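Side-chain contacts in LPP20 lipofamily protein (Helicobacter pylori R046Wa, PDB 4KZS), which is a secreted protein of unknown function from a human pathogen, with a three-helix bundle and possibly a link to the Tol-Pal system of the outer membrane: residues G109-D112 / K113-L117; L249-D252 / E253-N257. All coordinates share one frame; numbering follows the deposited sequence.

Interaction 1 (G109-D112 / K113-L117)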
ATOM      1  N   GLY A 109      12.335 -17.012   3.477  1.00 36.83           N
ATOM      2  CA  GLY A 109      11.705 -16.179   2.435  1.00 38.90           C
ATOM      3  C   GLY A 109      10.855 -15.033   2.984  1.00 43.08           C
ATOM      4  O   GLY A 109      10.614 -14.051   2.273  1.00 42.75           O
ATOM      5  N   LEU A 110      10.386 -15.132   4.237  1.00 41.18           N
ATOM      6  CA  LEU A 110       9.595 -14.051   4.830  1.00 42.23           C
ATOM      7  C   LEU A 110      10.525 -12.984   5.343  1.00 48.00           C
ATOM      8  O   LEU A 110      10.237 -11.796   5.213  1.00 56.62           O
ATOM      9  CB  LEU A 110       8.701 -14.546   5.966  1.00 40.39           C
ATOM     10  CG  LEU A 110       7.389 -15.160   5.486  1.00 39.51           C
ATOM     11  CD1 LEU A 110       6.519 -15.572   6.659  1.00 40.24           C
ATOM     12  CD2 LEU A 110       6.679 -14.163   4.605  1.00 38.41           C
ATOM     13  N   ARG A 111      11.648 -13.425   5.903  1.00 46.08           N
ATOM     14  CA  ARG A 111      12.717 -12.563   6.355  1.00 49.03           C
ATOM     15  C   ARG A 111      13.150 -11.732   5.160  1.00 52.55           C
ATOM     16  O   ARG A 111      13.442 -10.536   5.271  1.00 56.16           O
ATOM     17  CB  ARG A 111      13.854 -13.431   6.896  1.00 55.41           C
ATOM     18  CG  ARG A 111      15.228 -12.804   6.969  1.00 76.21           C
ATOM     19  CD  ARG A 111      16.300 -13.897   6.968  1.00 93.59           C
ATOM     20  NE  ARG A 111      16.470 -14.481   8.298  1.00 90.28           N
ATOM     21  CZ  ARG A 111      17.220 -13.921   9.235  1.00 93.50           C
ATOM     22  NH1 ARG A 111      17.852 -12.786   8.954  1.00 87.43           N
ATOM     23  NH2 ARG A 111      17.342 -14.484  10.437  1.00 97.68           N
ATOM     24  N   ASP A 112      13.126 -12.346   3.986  1.00 45.60           N
ATOM     25  CA  ASP A 112      13.620 -11.653   2.819  1.00 47.03           C
ATOM     26  C   ASP A 112      12.675 -10.596   2.282  1.00 49.37           C
ATOM     27  O   ASP A 112      13.122  -9.513   1.921  1.00 52.14           O
ATOM     28  CB  ASP A 112      14.025 -12.640   1.725  1.00 52.92           C
ATOM     29  CG  ASP A 112      15.172 -13.571   2.154  1.00 67.82           C
ATOM     30  OD1 ASP A 112      15.842 -13.333   3.196  1.00 79.73           O
ATOM     31  OD2 ASP A 112      15.414 -14.562   1.440  1.00 78.83           O
ATOM     32  N   LYS A 113      11.386 -10.925   2.192  1.00 50.41           N
ATOM     33  CA  LYS A 113      10.371 -10.003   1.689  1.00 50.46           C
ATOM     34  C   LYS A 113      10.274  -8.857   2.721  1.00 49.68           C
ATOM     35  O   LYS A 113      10.079  -7.704   2.366  1.00 49.46           O
ATOM     36  CB  LYS A 113       9.032 -10.735   1.511  1.00 60.26           C
ATOM     37  CG  LYS A 113       7.921  -9.968   0.788  1.00 78.40           C
ATOM     38  CD  LYS A 113       6.665 -10.840   0.602  1.00 92.63           C
ATOM     39  CE  LYS A 113       5.488 -10.106  -0.057  1.00 92.00           C
ATOM     40  NZ  LYS A 113       5.784  -9.681  -1.452  1.00 88.93           N
ATOM     41  N   TYR A 114      10.473  -9.163   3.991  1.00 41.70           N
ATOM     42  CA  TYR A 114      10.533  -8.120   4.994  1.00 43.15           C
ATOM     43  C   TYR A 114      11.713  -7.179   4.761  1.00 46.68           C
ATOM     44  O   TYR A 114      11.471  -6.000   4.529  1.00 48.14           O
ATOM     45  CB  TYR A 114      10.640  -8.728   6.373  1.00 44.65           C
ATOM     46  CG  TYR A 114      10.642  -7.723   7.455  1.00 47.54           C
ATOM     47  CD1 TYR A 114      11.799  -7.083   7.786  1.00 56.89           C
ATOM     48  CD2 TYR A 114       9.492  -7.425   8.170  1.00 53.89           C
ATOM     49  CE1 TYR A 114      11.840  -6.154   8.801  1.00 66.90           C
ATOM     50  CE2 TYR A 114       9.507  -6.487   9.194  1.00 61.53           C
ATOM     51  CZ  TYR A 114      10.701  -5.847   9.510  1.00 68.94           C
ATOM     52  OH  TYR A 114      10.806  -4.900  10.522  1.00 69.20           O
ATOM     53  N   ASN A 115      12.965  -7.695   4.803  1.00 41.23           N
ATOM     54  CA  ASN A 115      14.159  -6.901   4.510  1.00 35.93           C
ATOM     55  C   ASN A 115      13.989  -6.047   3.250  1.00 42.57           C
ATOM     56  O   ASN A 115      14.424  -4.907   3.217  1.00 53.91           O
ATOM     57  CB  ASN A 115      15.375  -7.760   4.385  1.00 33.68           C
ATOM     58  CG  ASN A 115      15.634  -8.573   5.643  1.00 38.84           C
ATOM     59  OD1 ASN A 115      15.134  -8.238   6.720  1.00 36.75           O
ATOM     60  ND2 ASN A 115      16.383  -9.679   5.515  1.00 38.05           N
ATOM     61  N   ALA A 116      13.276  -6.554   2.258  1.00 40.70           N
ATOM     62  CA  ALA A 116      13.088  -5.835   1.017  1.00 45.02           C
ATOM     63  C   ALA A 116      12.115  -4.715   1.256  1.00 53.51           C
ATOM     64  O   ALA A 116      12.276  -3.634   0.702  1.00 67.20           O
ATOM     65  CB  ALA A 116      12.573  -6.763  -0.079  1.00 36.27           C
ATOM     66  N   LEU A 117      11.109  -4.962   2.087  1.00 56.40           N
ATOM     67  CA  LEU A 117      10.181  -3.890   2.462  1.00 55.65           C
ATOM     68  C   LEU A 117      10.891  -2.773   3.254  1.00 57.75           C
ATOM     69  O   LEU A 117      10.625  -1.607   2.989  1.00 55.74           O
ATOM     70  CB  LEU A 117       8.953  -4.424   3.211  1.00 48.12           C
ATOM     71  CG  LEU A 117       8.068  -5.254   2.270  1.00 46.26           C
ATOM     72  CD1 LEU A 117       7.109  -6.130   3.062  1.00 42.26           C
ATOM     73  CD2 LEU A 117       7.309  -4.394   1.294  1.00 45.86           C
TER
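Asp112 and Lys113 meet the neighbouring turns of one helix, and with Asn115 they illustrate how a regular helix sorts its side chains between a polar flank and a packed one. CB of Lys113 lies 3.8 Å from Gly109 O, which also accepts the Lys113 N-H at 3.2 Å. From there the lysine runs out extended, with CG anti to the backbone N (chi1 -171°), and turns only at its last torsion, where NZ forms a weak hydrogen bond with Leu78 O.

Asp112 keeps to another side. Its CB is 3.2 Å from Lys113 N, and its carbonyl O accepts Ala116 N at 3.0 Å. The methyl CB of Ala116 rests 3.4 Å from the same oxygen. The carboxylate approaches Asn115 loosely, OD1 standing 4.4 Å from ND2 of the amide, too far for a bond.

Asn115 meets Arg111 one turn back. In Asn115 CG lies beside the backbone N (chi1 -58°), a torsion that folds the amide back over the preceding turn, where the amide carbon CG comes 3.0 Å from Arg111 O. That carbonyl takes its hydrogen bond from the backbone N of Asn115. The side chains touch by methylene rather than charge: CG of Arg111 lies 3.6 Å from ND2 of Asn115, while the guanidinium and amide planes stand 73° apart and do not stack. Arg111 bends at its third torsion, which carries the guanidinium away from the amide.

The buried side of helix 103-121 faces helix 135-157: Leu110 packs on Ile153, and Tyr114 lies on Ile150 while its OH hydrogen-bonds Glu151. Arg111 instead covers Val159 and Pro160, in the loop that follows helix 135-157.

Interaction 2 (L249-D252 / E253-N257)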
ATOM      1  N   LEU A 249     -24.907  23.937  -5.360  1.00157.58           N
ATOM      2  CA  LEU A 249     -25.207  22.588  -5.821  1.00151.73           C
ATOM      3  C   LEU A 249     -24.097  22.001  -6.745  1.00142.35           C
ATOM      4  O   LEU A 249     -24.086  20.802  -7.034  1.00129.40           O
ATOM      5  CB  LEU A 249     -26.614  22.546  -6.455  1.00154.91           C
ATOM      6  CG  LEU A 249     -27.725  23.425  -5.826  1.00144.19           C
ATOM      7  CD1 LEU A 249     -29.015  23.374  -6.630  1.00126.70           C
ATOM      8  CD2 LEU A 249     -28.016  23.074  -4.375  1.00133.29           C
ATOM      9  N   GLU A 250     -23.153  22.842  -7.171  1.00130.32           N
ATOM     10  CA  GLU A 250     -21.933  22.389  -7.849  1.00130.73           C
ATOM     11  C   GLU A 250     -20.941  21.829  -6.803  1.00145.48           C
ATOM     12  O   GLU A 250     -19.718  21.873  -6.991  1.00166.29           O
ATOM     13  CB  GLU A 250     -21.323  23.557  -8.661  1.00136.34           C
ATOM     14  CG  GLU A 250     -19.983  23.309  -9.377  1.00125.98           C
ATOM     15  CD  GLU A 250     -19.374  24.574 -10.000  1.00124.98           C
ATOM     16  OE1 GLU A 250     -19.969  25.109 -10.961  1.00126.72           O
ATOM     17  OE2 GLU A 250     -18.297  25.042  -9.552  1.00109.89           O
ATOM     18  N   VAL A 251     -21.482  21.303  -5.701  1.00137.54           N
ATOM     19  CA  VAL A 251     -20.707  20.629  -4.643  1.00113.69           C
ATOM     20  C   VAL A 251     -19.743  19.612  -5.240  1.00112.01           C
ATOM     21  O   VAL A 251     -18.773  19.222  -4.610  1.00 99.68           O
ATOM     22  CB  VAL A 251     -21.640  19.902  -3.632  1.00112.94           C
ATOM     23  CG1 VAL A 251     -22.342  18.698  -4.253  1.00101.12           C
ATOM     24  CG2 VAL A 251     -20.882  19.460  -2.397  1.00119.58           C
ATOM     25  N   ASP A 252     -20.036  19.201  -6.474  1.00120.80           N
ATOM     26  CA  ASP A 252     -19.295  18.159  -7.169  1.00106.27           C
ATOM     27  C   ASP A 252     -17.860  18.463  -7.498  1.00100.48           C
ATOM     28  O   ASP A 252     -17.081  17.528  -7.589  1.00 97.82           O
ATOM     29  CB  ASP A 252     -20.017  17.726  -8.448  1.00120.49           C
ATOM     30  CG  ASP A 252     -20.771  16.424  -8.272  1.00125.61           C
ATOM     31  OD1 ASP A 252     -21.574  16.346  -7.317  1.00132.66           O
ATOM     32  OD2 ASP A 252     -20.556  15.486  -9.083  1.00117.71           O
ATOM     33  N   GLU A 253     -17.481  19.730  -7.701  1.00100.31           N
ATOM     34  CA  GLU A 253     -16.060  19.973  -7.953  1.00101.11           C
ATOM     35  C   GLU A 253     -15.252  19.406  -6.789  1.00111.62           C
ATOM     36  O   GLU A 253     -14.065  19.106  -6.920  1.00115.30           O
ATOM     37  CB  GLU A 253     -15.701  21.438  -8.193  1.00104.47           C
ATOM     38  CG  GLU A 253     -14.198  21.573  -8.476  1.00103.63           C
ATOM     39  CD  GLU A 253     -13.704  22.973  -8.805  1.00103.27           C
ATOM     40  OE1 GLU A 253     -14.182  23.952  -8.198  1.00 96.94           O
ATOM     41  OE2 GLU A 253     -12.802  23.084  -9.665  1.00104.57           O
ATOM     42  N   LYS A 254     -15.933  19.239  -5.661  1.00122.82           N
ATOM     43  CA  LYS A 254     -15.363  18.634  -4.464  1.00123.79           C
ATOM     44  C   LYS A 254     -15.512  17.106  -4.551  1.00112.42           C
ATOM     45  O   LYS A 254     -14.526  16.367  -4.663  1.00 92.94           O
ATOM     46  CB  LYS A 254     -16.078  19.217  -3.230  1.00127.02           C
ATOM     47  CG  LYS A 254     -15.634  18.708  -1.871  1.00128.00           C
ATOM     48  CD  LYS A 254     -16.287  19.480  -0.729  1.00119.71           C
ATOM     49  CE  LYS A 254     -17.793  19.310  -0.707  1.00120.86           C
ATOM     50  NZ  LYS A 254     -18.184  17.874  -0.678  1.00129.57           N
ATOM     51  N   ASN A 255     -16.761  16.657  -4.528  1.00107.24           N
ATOM     52  CA  ASN A 255     -17.124  15.244  -4.638  1.00106.63           C
ATOM     53  C   ASN A 255     -16.350  14.530  -5.759  1.00 99.13           C
ATOM     54  O   ASN A 255     -16.108  13.321  -5.713  1.00 94.40           O
ATOM     55  CB  ASN A 255     -18.641  15.127  -4.891  1.00127.37           C
ATOM     56  CG  ASN A 255     -19.462  16.245  -4.222  1.00147.73           C
ATOM     57  OD1 ASN A 255     -20.617  16.488  -4.593  1.00135.95           O
ATOM     58  ND2 ASN A 255     -18.873  16.922  -3.237  1.00160.17           N
ATOM     59  N   LYS A 256     -15.965  15.299  -6.769  1.00 90.40           N
ATOM     60  CA  LYS A 256     -15.249  14.777  -7.900  1.00 85.97           C
ATOM     61  C   LYS A 256     -13.759  14.988  -7.690  1.00 78.38           C
ATOM     62  O   LYS A 256     -12.953  14.188  -8.160  1.00 74.30           O
ATOM     63  CB  LYS A 256     -15.715  15.456  -9.200  1.00102.35           C
ATOM     64  CG  LYS A 256     -14.984  14.982 -10.458  1.00110.63           C
ATOM     65  CD  LYS A 256     -14.668  16.114 -11.437  1.00110.63           C
ATOM     66  CE  LYS A 256     -13.690  17.168 -10.912  1.00108.99           C
ATOM     67  NZ  LYS A 256     -12.319  16.679 -10.615  1.00101.83           N
ATOM     68  N   ASN A 257     -13.385  16.060  -6.999  1.00 83.07           N
ATOM     69  CA  ASN A 257     -11.954  16.304  -6.751  1.00 95.99           C
ATOM     70  C   ASN A 257     -11.292  15.189  -5.925  1.00 96.85           C
ATOM     71  O   ASN A 257     -10.162  14.781  -6.198  1.00 91.02           O
ATOM     72  CB  ASN A 257     -11.679  17.654  -6.087  1.00 80.37           C
ATOM     73  CG  ASN A 257     -10.196  17.959  -6.029  1.00 78.55           C
ATOM     74  OD1 ASN A 257      -9.381  17.200  -6.548  1.00 70.12           O
ATOM     75  ND2 ASN A 257      -9.833  19.060  -5.391  1.00 91.05           N
TER
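Val251 and Lys254 touch across the first turn of helix 252-262, an instance of a helix start at which the residues just ahead of the helix supply carbonyl acceptors and some side-chain cover. CG2 of Val251, the methyl anti to its backbone N, meets CE of Lys254 at 3.5 Å. Lys254 leaves the helix extended and then bends at its third and fourth torsions, which curls the end of its chain back alongside the valine, with NZ 3.6 Å from the same methyl. The contact is one of aliphatic surface, although it brings a charged group along with it.

Asn255 comes in from the next position, its side chain at about a right angle to those of Val251 and Asp252. Its CG lies 3.5 Å from CA of Asp252, so the amide sits over the turn's opening residues.

Backbone bonds hold this shell in place. Glu253 N donates to Glu250 O at 3.2 Å, and Asn255 N to Val251 O at 3.3 Å; thus the last residues of the loop are drawn into the helical pattern.

Further out, Lys254 lies on Ala195 and Ala199 of helix 190-200, and Glu253 packs on Leu196 of the same helix. Glu250, largely buried, and Glu253 turn their carboxylates toward a common region that also receives Asp222, a gathering of acids that may favour protonation of one of them. OE1 of Glu253 stands 4.5 Å from OE2 of Glu250, while its other oxygen, OE2, accepts a hydrogen bond from the backbone N of Ser223.

How the interactions relate
Interaction 1 comes first along the chain and is complete before interaction 2 begins. Their centres lie 43 Å apart, on opposite sides of the chain's centre, and even their nearest atoms are about 27 Å from each other. No helix or strand is common to them: residues 109-117 lie on helix 103-121 and within the middle domain of the LPP20 family, beside helix 135-157, whereas residues 249-257 lead from a loop into helix 252-262 in the C-terminal domain, against helix 190-200. One is thus mid-helix and the other a helix start. Neither touches the other and each packs on a different helix, consistent with an elongated chain whose regions pack locally.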